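Local coordinates for uncharacterized protein (Bacteroides ovatus, PDB 4FS7) that is of unknown function but is an extracellular leucine-rich repeat protein of the BspA type that probably binds other proteins, at residues V286-P289 and E290-Y294; K375-E378 and Q379-Y382; Y382-E385 and D386-F390. All blocks are in the same frame, centred on the assembly; numbering follows the deposited sequence.

How the contacts relate
The three contacts lie in one BspA-type leucine-rich repeat region and follow one another along the chain. Contact 1 sits at strand 287-288, an outermost strand of the parallel sheet that continues through 310-311 and 333-334 to 356-357. Contacts 2 and 3 fill the connection from strand 370-374 to strand 389-393, the last strand of the solenoid; they share Tyr382, their centres are about 10 Å apart, and Arg381 CB meets Phe390 CZ at 3.8 Å. The centre of contact 1 is about 23 Å from that of contact 2 and 24 Å from that of contact 3, without touching. Contact 1 thus represents the repeating stack, the other pair its C-terminal end.

Contact 1. Residues V286-P289 and E290-Y294; sequences VIVP and EKTFY. With EDO (1,2-ethanediol), chain C.
Two donors of Thr292, its backbone N and its hydroxyl, grip the carbonyl oxygen of Pro289 from the same face of the carbonyl plane. The hydroxyl bond is the shorter, Thr292 OG1 to Pro289 O 2.7 Å, against 3.3 Å from Thr292 N to the same oxygen, where the N-H...O angle is a bent 140°. Both donors stand about 40° out of the carbonyl plane, so neither lies on a lone pair. The torsion explains the double grip: OG1 stands beside the threonine's own N (chi1 -62°), which turns both donors to one acceptor. From there Thr292 OG1 also rests against the proline ring, 3.3 Å from Pro289 CD. The backbone bond closes a type II turn from Pro289 to Thr292, with Lys291 at its third position, and a type I turn, Lys291 to Tyr294, follows directly; this is how the chain leaves strand 287-288 of the leucine-rich repeat solenoid. With valine in place of Thr292, the carbonyl of Pro289 would probably keep just the longer, bent N-H bond and the turn would be held less firmly. On the buried side, Val288 CG1 touches Thr292 CB at 3.7 Å and Phe293 CE2 at 4.0 Å, while the Phe293 ring meets that of Phe316. At the strand's start a 1,2-ethanediol, probably from the crystallisation liquor, accepts a bond from Ile287 N (3.2 Å to O1).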
ATOM      1  N   VAL A 286      16.582   0.310 -18.836  1.00 12.90           N
ATOM      2  CA  VAL A 286      16.933   1.060 -20.037  1.00 12.98           C
ATOM      3  C   VAL A 286      16.531   2.553 -19.982  1.00 12.06           C
ATOM      4  O   VAL A 286      17.216   3.431 -20.495  1.00 13.22           O
ATOM      5  CB  VAL A 286      16.435   0.365 -21.323  1.00 15.08           C
ATOM      6  CG1 VAL A 286      14.937   0.260 -21.391  1.00 20.41           C
ATOM      7  CG2 VAL A 286      16.941   1.070 -22.536  1.00 17.58           C
ATOM      8  N   ILE A 287      15.376   2.817 -19.390  1.00 11.87           N
ATOM      9  CA  ILE A 287      14.859   4.166 -19.202  1.00 11.14           C
ATOM     10  C   ILE A 287      14.828   4.451 -17.700  1.00 10.88           C
ATOM     11  O   ILE A 287      14.352   3.605 -16.925  1.00 11.19           O
ATOM     12  CB  ILE A 287      13.436   4.291 -19.780  1.00 12.79           C
ATOM     13  CG1 ILE A 287      13.414   4.118 -21.288  1.00 13.20           C
ATOM     14  CG2 ILE A 287      12.785   5.647 -19.377  1.00 14.22           C
ATOM     15  CD1 ILE A 287      12.067   3.687 -21.843  1.00 20.91           C
ATOM     16  N   VAL A 288      15.286   5.636 -17.301  1.00 10.92           N
ATOM     17  CA  VAL A 288      15.003   6.216 -15.993  1.00 10.27           C
ATOM     18  C   VAL A 288      13.722   7.051 -16.188  1.00  9.69           C
ATOM     19  O   VAL A 288      13.777   8.080 -16.838  1.00 11.25           O
ATOM     20  CB  VAL A 288      16.113   7.149 -15.451  1.00 10.98           C
ATOM     21  CG1 VAL A 288      15.716   7.735 -14.045  1.00 11.81           C
ATOM     22  CG2 VAL A 288      17.460   6.428 -15.385  1.00 12.34           C
ATOM     23  N   PRO A 289      12.556   6.564 -15.741  1.00  9.85           N
ATOM     24  CA  PRO A 289      11.306   7.289 -16.065  1.00  9.47           C
ATOM     25  C   PRO A 289      11.227   8.683 -15.474  1.00  8.31           C
ATOM     26  O   PRO A 289      12.011   9.066 -14.594  1.00  8.82           O
ATOM     27  CB  PRO A 289      10.215   6.398 -15.414  1.00 11.69           C
ATOM     28  CG  PRO A 289      10.806   5.088 -15.270  1.00 12.67           C
ATOM     29  CD  PRO A 289      12.272   5.295 -15.052  1.00  9.97           C
ATOM     30  N   GLU A 290      10.246   9.437 -15.933  1.00  8.73           N
ATOM     31  CA  GLU A 290       9.995  10.747 -15.371  1.00  8.89           C
ATOM     32  C   GLU A 290       9.993  10.738 -13.849  1.00  8.20           C
ATOM     33  O   GLU A 290       9.399   9.841 -13.230  1.00  8.55           O
ATOM     34  CB  GLU A 290       8.685  11.332 -15.931  1.00 10.38           C
ATOM     35  CG  GLU A 290       7.426  10.596 -15.486  1.00 13.24           C
ATOM     36  CD  GLU A 290       6.122  11.316 -15.764  1.00 19.03           C
ATOM     37  OE1 GLU A 290       6.045  12.003 -16.792  1.00 26.06           O
ATOM     38  OE2 GLU A 290       5.157  11.188 -14.967  1.00 20.59           O
ATOM     39  N   LYS A 291      10.625  11.742 -13.260  1.00  8.01           N
ATOM     40  CA  LYS A 291      10.514  12.064 -11.866  1.00  7.30           C
ATOM     41  C   LYS A 291      10.986  10.946 -10.953  1.00  8.21           C
ATOM     42  O   LYS A 291      10.675  10.983  -9.747  1.00  8.78           O
ATOM     43  CB  LYS A 291       9.064  12.469 -11.526  1.00  8.07           C
ATOM     44  CG  LYS A 291       8.531  13.624 -12.382  1.00 10.44           C
ATOM     45  CD  LYS A 291       6.997  13.733 -12.333  1.00 15.26           C
ATOM     46  CE  LYS A 291       6.471  14.750 -13.308  1.00 18.20           C
ATOM     47  NZ  LYS A 291       4.972  14.636 -13.354  1.00 27.47           N
ATOM     48  N   THR A 292      11.818  10.012 -11.439  1.00  8.01           N
ATOM     49  CA  THR A 292      12.169   8.856 -10.610  1.00  8.03           C
ATOM     50  C   THR A 292      12.773   9.229  -9.287  1.00  7.94           C
ATOM     51  O   THR A 292      12.443   8.616  -8.253  1.00  9.02           O
ATOM     52  CB  THR A 292      13.107   7.879 -11.401  1.00  8.96           C
ATOM     53  OG1 THR A 292      12.415   7.382 -12.552  1.00  8.94           O
ATOM     54  CG2 THR A 292      13.546   6.695 -10.566  1.00  9.40           C
ATOM     55  N   PHE A 293      13.745  10.156  -9.307  1.00  7.38           N
ATOM     56  CA  PHE A 293      14.435  10.579  -8.117  1.00  7.39           C
ATOM     57  C   PHE A 293      14.140  12.022  -7.756  1.00  7.98           C
ATOM     58  O   PHE A 293      14.952  12.719  -7.129  1.00  9.32           O
ATOM     59  CB  PHE A 293      15.961  10.345  -8.271  1.00  8.04           C
ATOM     60  CG  PHE A 293      16.307   8.947  -8.638  1.00  8.12           C
ATOM     61  CD1 PHE A 293      16.251   7.932  -7.686  1.00 10.19           C
ATOM     62  CD2 PHE A 293      16.657   8.615  -9.930  1.00  9.34           C
ATOM     63  CE1 PHE A 293      16.553   6.637  -8.010  1.00 11.39           C
ATOM     64  CE2 PHE A 293      16.991   7.302 -10.299  1.00 11.96           C
ATOM     65  CZ  PHE A 293      16.907   6.315  -9.322  1.00 11.86           C
ATOM     66  N   TYR A 294      12.946  12.488  -8.116  1.00  8.07           N
ATOM     67  CA  TYR A 294      12.586  13.886  -7.814  1.00  8.04           C
ATOM     68  C   TYR A 294      12.706  14.160  -6.328  1.00  8.18           C
ATOM     69  O   TYR A 294      12.128  13.429  -5.513  1.00  9.28           O
ATOM     70  CB  TYR A 294      11.112  14.173  -8.246  1.00  9.22           C
ATOM     71  CG  TYR A 294      10.816  15.660  -8.301  1.00  8.46           C
ATOM     72  CD1 TYR A 294      10.613  16.395  -7.168  1.00  9.88           C
ATOM     73  CD2 TYR A 294      10.814  16.335  -9.533  1.00  9.32           C
ATOM     74  CE1 TYR A 294      10.493  17.775  -7.226  1.00  9.77           C
ATOM     75  CE2 TYR A 294      10.637  17.697  -9.613  1.00  9.46           C
ATOM     76  CZ  TYR A 294      10.491  18.429  -8.450  1.00  9.73           C
ATOM     77  OH  TYR A 294      10.409  19.808  -8.463  1.00 12.74           O
TER
HETATM   78  C1  EDO C 502      11.962   1.423 -17.438  1.00 22.27           C
HETATM   79  O1  EDO C 502      12.966   1.016 -18.450  1.00 22.16           O
HETATM   80  C2  EDO C 502      10.633   1.979 -18.017  1.00 28.32           C
HETATM   81  O2  EDO C 502       9.643   0.925 -18.142  1.00 27.34           O

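Contact 2. Residues K375-E378 and Q379-Y382; sequences KRLE and QYRY
Arg381 folds back on Glu378 and binds its carbonyl oxygen twice. Arg381 N reaches Glu378 O at 3.0 Å, and Arg381 NH1 reaches the same oxygen at 2.9 Å, the two donors arriving from opposite faces of the carbonyl plane. Glu378 O lies at the guanidinium edge, 5° out of its plane, and the NH1 bond is fairly straight (158°). This return depends on CG being set between the arginine's own N and carbonyl carbon (chi1 66°), with the chain then extended to NE. The Glu378 side chain runs alongside, pointing the same way, but its OE2 lies well out of the guanidinium plane, so the charges are near without a bond; in the conformer given, Lys375 NZ makes a salt bridge to Glu378 OE1 at 2.8 Å. One face of the Arg381 guanidinium is covered by the Tyr382 ring, whose CZ stands 3.7 Å above its centre. One residue earlier, Leu377 O accepts from Tyr380 N, and Leu377 CD2 meets the edge of the Tyr380 ring in its plane, at 3.7 Å from CE2. These i to i+3 backbone bonds are the signature of a 3-10 helix. The 3-10 segment lies in the connection between strands 370-374 and 389-393: Glu378 and Arg381 lean on Trp392 of the latter, Arg376 NH1 hydrogen-bonds to Leu354 O, and Tyr380 packs on Lys356 and Ile357 of strand 356-357.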
ATOM      1  N   LYS A 375      30.236  20.393 -30.532  1.00 21.30           N
ATOM      2  CA  LYS A 375      29.665  21.515 -31.248  1.00 21.89           C
ATOM      3  C   LYS A 375      28.275  21.169 -31.798  1.00 18.80           C
ATOM      4  O   LYS A 375      27.396  22.013 -31.824  1.00 19.42           O
ATOM      5  CB  LYS A 375      30.636  21.930 -32.356  1.00 23.81           C
ATOM      6  CG  LYS A 375      30.263  23.188 -33.088  1.00 30.93           C
ATOM      7  CD  LYS A 375      30.762  24.437 -32.368  1.00 33.74           C
ATOM      8  CE  LYS A 375      30.720  25.648 -33.312  1.00 34.09           C
ATOM      9  NZ  LYS A 375      30.734  26.938 -32.571  1.00 38.40           N
ATOM     10  N   ARG A 376      28.066  19.911 -32.182  1.00 21.61           N
ATOM     11  CA  ARG A 376      26.788  19.385 -32.671  1.00 22.84           C
ATOM     12  C   ARG A 376      25.613  19.594 -31.699  1.00 20.86           C
ATOM     13  O   ARG A 376      24.445  19.625 -32.089  1.00 21.38           O
ATOM     14  CB  ARG A 376      26.982  17.876 -32.966  1.00 27.59           C
ATOM     15  CG  ARG A 376      25.743  17.046 -33.099  1.00 30.48           C
ATOM     16  CD  ARG A 376      26.125  15.590 -33.496  1.00 32.15           C
ATOM     17  NE  ARG A 376      26.778  14.884 -32.389  1.00 33.27           N
ATOM     18  CZ  ARG A 376      26.115  14.371 -31.348  1.00 33.88           C
ATOM     19  NH1 ARG A 376      24.785  14.477 -31.278  1.00 33.33           N
ATOM     20  NH2 ARG A 376      26.778  13.771 -30.371  1.00 36.76           N
ATOM     21  N   LEU A 377      25.933  19.754 -30.424  1.00 17.66           N
ATOM     22  CA  LEU A 377      24.905  19.965 -29.397  1.00 16.06           C
ATOM     23  C   LEU A 377      24.919  21.365 -28.838  1.00 13.59           C
ATOM     24  O   LEU A 377      24.264  21.631 -27.810  1.00 13.69           O
ATOM     25  CB  LEU A 377      25.102  18.934 -28.246  1.00 16.24           C
ATOM     26  CG  LEU A 377      24.832  17.454 -28.565  1.00 18.91           C
ATOM     27  CD1 LEU A 377      25.120  16.586 -27.360  1.00 20.59           C
ATOM     28  CD2 LEU A 377      23.420  17.192 -29.049  1.00 19.80           C
ATOM     29  N   GLU A 378      25.576  22.312 -29.526  1.00 13.55           N
ATOM     30  CA  GLU A 378      25.732  23.640 -28.942  1.00 13.15           C
ATOM     31  C   GLU A 378      24.423  24.393 -28.731  1.00 12.18           C
ATOM     32  O   GLU A 378      24.388  25.284 -27.881  1.00 12.29           O
ATOM     33  CB  GLU A 378      26.764  24.502 -29.712  0.60 15.54           C
ATOM     34  CG  GLU A 378      26.314  24.835 -31.102  0.60 14.95           C
ATOM     35  CD  GLU A 378      27.222  25.817 -31.828  0.60 17.08           C
ATOM     36  OE1 GLU A 378      28.409  25.946 -31.434  0.60 19.89           O
ATOM     37  OE2 GLU A 378      26.741  26.449 -32.806  0.60 17.04           O
ATOM     38  N   GLN A 379      23.371  24.067 -29.483  1.00 11.48           N
ATOM     39  CA  GLN A 379      22.066  24.728 -29.276  1.00 11.95           C
ATOM     40  C   GLN A 379      21.509  24.473 -27.895  1.00 11.40           C
ATOM     41  O   GLN A 379      20.640  25.208 -27.462  1.00 12.44           O
ATOM     42  CB  GLN A 379      21.058  24.297 -30.342  1.00 12.72           C
ATOM     43  CG  GLN A 379      20.573  22.866 -30.275  1.00 14.40           C
ATOM     44  CD  GLN A 379      21.473  21.854 -30.983  1.00 17.61           C
ATOM     45  OE1 GLN A 379      22.698  22.053 -31.205  1.00 18.83           O
ATOM     46  NE2 GLN A 379      20.855  20.738 -31.348  1.00 18.45           N
ATOM     47  N   TYR A 380      21.981  23.425 -27.222  1.00 11.18           N
ATOM     48  CA  TYR A 380      21.518  23.146 -25.861  1.00 11.03           C
ATOM     49  C   TYR A 380      22.256  23.936 -24.791  1.00 10.55           C
ATOM     50  O   TYR A 380      21.991  23.775 -23.599  1.00 11.09           O
ATOM     51  CB  TYR A 380      21.551  21.623 -25.592  1.00 11.92           C
ATOM     52  CG  TYR A 380      20.677  20.853 -26.522  1.00 11.71           C
ATOM     53  CD1 TYR A 380      19.331  21.170 -26.661  1.00 11.70           C
ATOM     54  CD2 TYR A 380      21.182  19.820 -27.300  1.00 12.52           C
ATOM     55  CE1 TYR A 380      18.504  20.454 -27.532  1.00 12.70           C
ATOM     56  CE2 TYR A 380      20.356  19.100 -28.163  1.00 13.83           C
ATOM     57  CZ  TYR A 380      18.994  19.427 -28.274  1.00 12.73           C
ATOM     58  OH  TYR A 380      18.201  18.712 -29.151  1.00 16.64           O
ATOM     59  N   ARG A 381      23.157  24.840 -25.177  1.00 11.19           N
ATOM     60  CA  ARG A 381      23.858  25.614 -24.194  1.00 11.85           C
ATOM     61  C   ARG A 381      22.914  26.476 -23.358  1.00 10.63           C
ATOM     62  O   ARG A 381      23.188  26.786 -22.200  1.00 11.99           O
ATOM     63  CB  ARG A 381      24.945  26.496 -24.836  1.00 13.18           C
ATOM     64  CG  ARG A 381      24.453  27.604 -25.750  1.00 13.25           C
ATOM     65  CD  ARG A 381      25.685  28.155 -26.474  1.00 17.14           C
ATOM     66  NE  ARG A 381      25.437  29.203 -27.408  1.00 19.62           N
ATOM     67  CZ  ARG A 381      24.983  29.047 -28.651  1.00 19.04           C
ATOM     68  NH1 ARG A 381      24.643  27.859 -29.112  1.00 16.30           N
ATOM     69  NH2 ARG A 381      24.886  30.114 -29.438  1.00 21.01           N
ATOM     70  N   TYR A 382      21.764  26.828 -23.920  1.00 10.73           N
ATOM     71  CA  TYR A 382      20.780  27.651 -23.222  1.00 11.13           C
ATOM     72  C   TYR A 382      20.060  26.920 -22.084  1.00 11.56           C
ATOM     73  O   TYR A 382      19.400  27.567 -21.259  1.00 12.91           O
ATOM     74  CB  TYR A 382      19.753  28.196 -24.217  1.00 12.85           C
ATOM     75  CG  TYR A 382      20.364  28.855 -25.424  1.00 12.59           C
ATOM     76  CD1 TYR A 382      21.087  30.014 -25.289  1.00 13.99           C
ATOM     77  CD2 TYR A 382      20.245  28.284 -26.688  1.00 14.03           C
ATOM     78  CE1 TYR A 382      21.663  30.635 -26.393  1.00 13.80           C
ATOM     79  CE2 TYR A 382      20.797  28.885 -27.812  1.00 14.08           C
ATOM     80  CZ  TYR A 382      21.538  30.034 -27.650  1.00 13.87           C
ATOM     81  OH  TYR A 382      22.114  30.618 -28.760  1.00 17.07           O
TER

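Contact 3. Residues Y382-E385 and D386-F390; sequences YDFE and DTTKF
Phe390 drives the edge of its ring into one face of Phe384, a T-shaped pair with planes at 89° and centroids 5.2 Å apart. The leading atoms are CE1 and CZ of Phe390; CZ comes within 3.8 Å of Phe384 CD1, and CE1 stands over the face toward the rim, not over its centre. Both rings have CG beside their own backbone N, with chi1 near -60°. Thr388 fills the angle of the T: its CG2 lies over one face of the Phe390 ring, offset to the rim, and is 4.1 Å from Phe384 CD2. The turn itself is type I, from Glu385 to Thr388, closed by Thr388 N to Glu385 O at 3.1 Å with an N-H...O angle of 161°. Waters add a second set of ties. One accepts from Glu385 N and donates to Thr388 OG1, which is also hydrogen-bonded to Leu368 O; another donates to the carbonyl oxygens of both Glu385 and Thr388, and a third bridges Glu385 OE1 to Thr387 OG1. The Glu385 side chain is bent at its second torsion, and its other oxygen, OE2, takes a hydrogen bond from Gly364 N of the preceding coil. Lys389 NZ reaches back to Thr387 O at 3.2 Å. The turn delivers the chain from the end of the 3-10 helix into strand 389-393, which runs parallel to strand 370-374; Phe384 stacks on Phe362, Phe390 on Trp392, and Thr388 and Phe390 both pack on Val371 of the neighbouring strand.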
ATOM      1  N   TYR A 382      21.764  26.828 -23.920  1.00 10.73           N
ATOM      2  CA  TYR A 382      20.780  27.651 -23.222  1.00 11.13           C
ATOM      3  C   TYR A 382      20.060  26.920 -22.084  1.00 11.56           C
ATOM      4  O   TYR A 382      19.400  27.567 -21.259  1.00 12.91           O
ATOM      5  CB  TYR A 382      19.753  28.196 -24.217  1.00 12.85           C
ATOM      6  CG  TYR A 382      20.364  28.855 -25.424  1.00 12.59           C
ATOM      7  CD1 TYR A 382      21.087  30.014 -25.289  1.00 13.99           C
ATOM      8  CD2 TYR A 382      20.245  28.284 -26.688  1.00 14.03           C
ATOM      9  CE1 TYR A 382      21.663  30.635 -26.393  1.00 13.80           C
ATOM     10  CE2 TYR A 382      20.797  28.885 -27.812  1.00 14.08           C
ATOM     11  CZ  TYR A 382      21.538  30.034 -27.650  1.00 13.87           C
ATOM     12  OH  TYR A 382      22.114  30.618 -28.760  1.00 17.07           O
ATOM     13  N   ASP A 383      20.262  25.603 -22.023  1.00 10.48           N
ATOM     14  CA  ASP A 383      19.641  24.765 -21.006  1.00  9.73           C
ATOM     15  C   ASP A 383      20.504  24.577 -19.764  1.00  9.92           C
ATOM     16  O   ASP A 383      20.156  23.820 -18.863  1.00 11.07           O
ATOM     17  CB  ASP A 383      19.217  23.468 -21.658  1.00 11.39           C
ATOM     18  CG  ASP A 383      18.175  23.741 -22.751  1.00 11.40           C
ATOM     19  OD1 ASP A 383      17.130  24.360 -22.420  1.00 12.40           O
ATOM     20  OD2 ASP A 383      18.448  23.469 -23.927  1.00 11.80           O
ATOM     21  N   PHE A 384      21.614  25.297 -19.739  1.00 10.28           N
ATOM     22  CA  PHE A 384      22.505  25.421 -18.594  1.00  9.80           C
ATOM     23  C   PHE A 384      22.447  26.821 -18.007  1.00 10.38           C
ATOM     24  O   PHE A 384      22.041  27.776 -18.697  1.00 12.54           O
ATOM     25  CB  PHE A 384      23.954  25.158 -19.009  1.00 11.15           C
ATOM     26  CG  PHE A 384      24.211  23.759 -19.526  1.00 10.44           C
ATOM     27  CD1 PHE A 384      23.833  23.406 -20.783  1.00 10.73           C
ATOM     28  CD2 PHE A 384      24.861  22.804 -18.761  1.00 11.44           C
ATOM     29  CE1 PHE A 384      24.071  22.118 -21.311  1.00 11.19           C
ATOM     30  CE2 PHE A 384      25.092  21.534 -19.283  1.00 10.83           C
ATOM     31  CZ  PHE A 384      24.711  21.203 -20.549  1.00 11.92           C
ATOM     32  N   GLU A 385      22.908  26.983 -16.778  1.00 11.12           N
ATOM     33  CA  GLU A 385      23.118  28.317 -16.239  1.00 12.57           C
ATOM     34  C   GLU A 385      24.092  29.100 -17.098  1.00 13.48           C
ATOM     35  O   GLU A 385      24.981  28.537 -17.702  1.00 14.04           O
ATOM     36  CB  GLU A 385      23.657  28.221 -14.816  1.00 13.59           C
ATOM     37  CG  GLU A 385      22.586  27.719 -13.843  1.00 14.59           C
ATOM     38  CD  GLU A 385      21.490  28.743 -13.643  1.00 17.55           C
ATOM     39  OE1 GLU A 385      21.867  29.880 -13.256  1.00 22.53           O
ATOM     40  OE2 GLU A 385      20.273  28.452 -13.843  1.00 17.61           O
ATOM     41  N   ASP A 386      23.886  30.417 -17.150  1.00 15.95           N
ATOM     42  CA  ASP A 386      24.720  31.276 -18.000  1.00 18.99           C
ATOM     43  C   ASP A 386      26.160  31.396 -17.489  1.00 19.30           C
ATOM     44  O   ASP A 386      27.015  31.925 -18.187  1.00 22.35           O
ATOM     45  CB  ASP A 386      24.070  32.631 -18.294  1.00 23.65           C
ATOM     46  CG  ASP A 386      23.823  33.463 -17.068  1.00 27.19           C
ATOM     47  OD1 ASP A 386      24.384  33.164 -15.991  1.00 30.69           O
ATOM     48  OD2 ASP A 386      23.069  34.479 -17.198  1.00 36.31           O
ATOM     49  N   THR A 387      26.425  30.903 -16.286  1.00 17.16           N
ATOM     50  CA  THR A 387      27.768  30.841 -15.718  1.00 19.40           C
ATOM     51  C   THR A 387      28.583  29.621 -16.187  1.00 18.83           C
ATOM     52  O   THR A 387      29.800  29.600 -16.028  1.00 20.67           O
ATOM     53  CB  THR A 387      27.689  30.872 -14.186  1.00 19.78           C
ATOM     54  OG1 THR A 387      26.697  29.932 -13.774  1.00 19.76           O
ATOM     55  CG2 THR A 387      27.312  32.298 -13.680  1.00 23.29           C
ATOM     56  N   THR A 388      27.929  28.602 -16.744  1.00 15.63           N
ATOM     57  CA  THR A 388      28.614  27.387 -17.208  1.00 14.61           C
ATOM     58  C   THR A 388      29.489  27.760 -18.403  1.00 14.65           C
ATOM     59  O   THR A 388      29.024  28.410 -19.361  1.00 16.85           O
ATOM     60  CB  THR A 388      27.615  26.262 -17.568  1.00 13.99           C
ATOM     61  OG1 THR A 388      26.854  25.938 -16.388  1.00 15.51           O
ATOM     62  CG2 THR A 388      28.313  25.018 -18.166  1.00 13.77           C
ATOM     63  N   LYS A 389      30.744  27.318 -18.343  1.00 14.84           N
ATOM     64  CA  LYS A 389      31.680  27.461 -19.453  1.00 15.78           C
ATOM     65  C   LYS A 389      31.769  26.156 -20.216  1.00 14.67           C
ATOM     66  O   LYS A 389      31.716  25.068 -19.595  1.00 18.57           O
ATOM     67  CB  LYS A 389      33.065  27.865 -18.944  1.00 17.28           C
ATOM     68  CG  LYS A 389      33.094  29.167 -18.185  1.00 21.27           C
ATOM     69  CD  LYS A 389      32.407  30.348 -18.889  1.00 32.32           C
ATOM     70  CE  LYS A 389      32.615  31.701 -18.145  1.00 38.41           C
ATOM     71  NZ  LYS A 389      31.539  32.074 -17.136  1.00 42.56           N
ATOM     72  N   PHE A 390      31.865  26.255 -21.540  1.00 15.10           N
ATOM     73  CA  PHE A 390      31.839  25.113 -22.435  1.00 15.43           C
ATOM     74  C   PHE A 390      33.164  24.956 -23.163  1.00 18.02           C
ATOM     75  O   PHE A 390      33.749  25.935 -23.635  1.00 19.34           O
ATOM     76  CB  PHE A 390      30.723  25.245 -23.476  1.00 14.98           C
ATOM     77  CG  PHE A 390      29.358  25.322 -22.887  1.00 14.22           C
ATOM     78  CD1 PHE A 390      28.641  24.188 -22.651  1.00 15.66           C
ATOM     79  CD2 PHE A 390      28.811  26.556 -22.533  1.00 16.43           C
ATOM     80  CE1 PHE A 390      27.384  24.253 -22.054  1.00 16.66           C
ATOM     81  CE2 PHE A 390      27.555  26.617 -21.990  1.00 16.33           C
ATOM     82  CZ  PHE A 390      26.860  25.466 -21.723  1.00 14.94           C
TER
HETATM   83  O   HOH W   1      24.465  24.938 -15.449  1.00 12.96           O
HETATM   84  O   HOH W   2      26.434  29.095 -19.887  1.00 25.25           O
HETATM   85  O   HOH W   3      24.528  30.467 -12.032  1.00 28.00           O
HETATM   86  O   HOH W   4      21.371  31.500 -16.186  1.00 32.27           O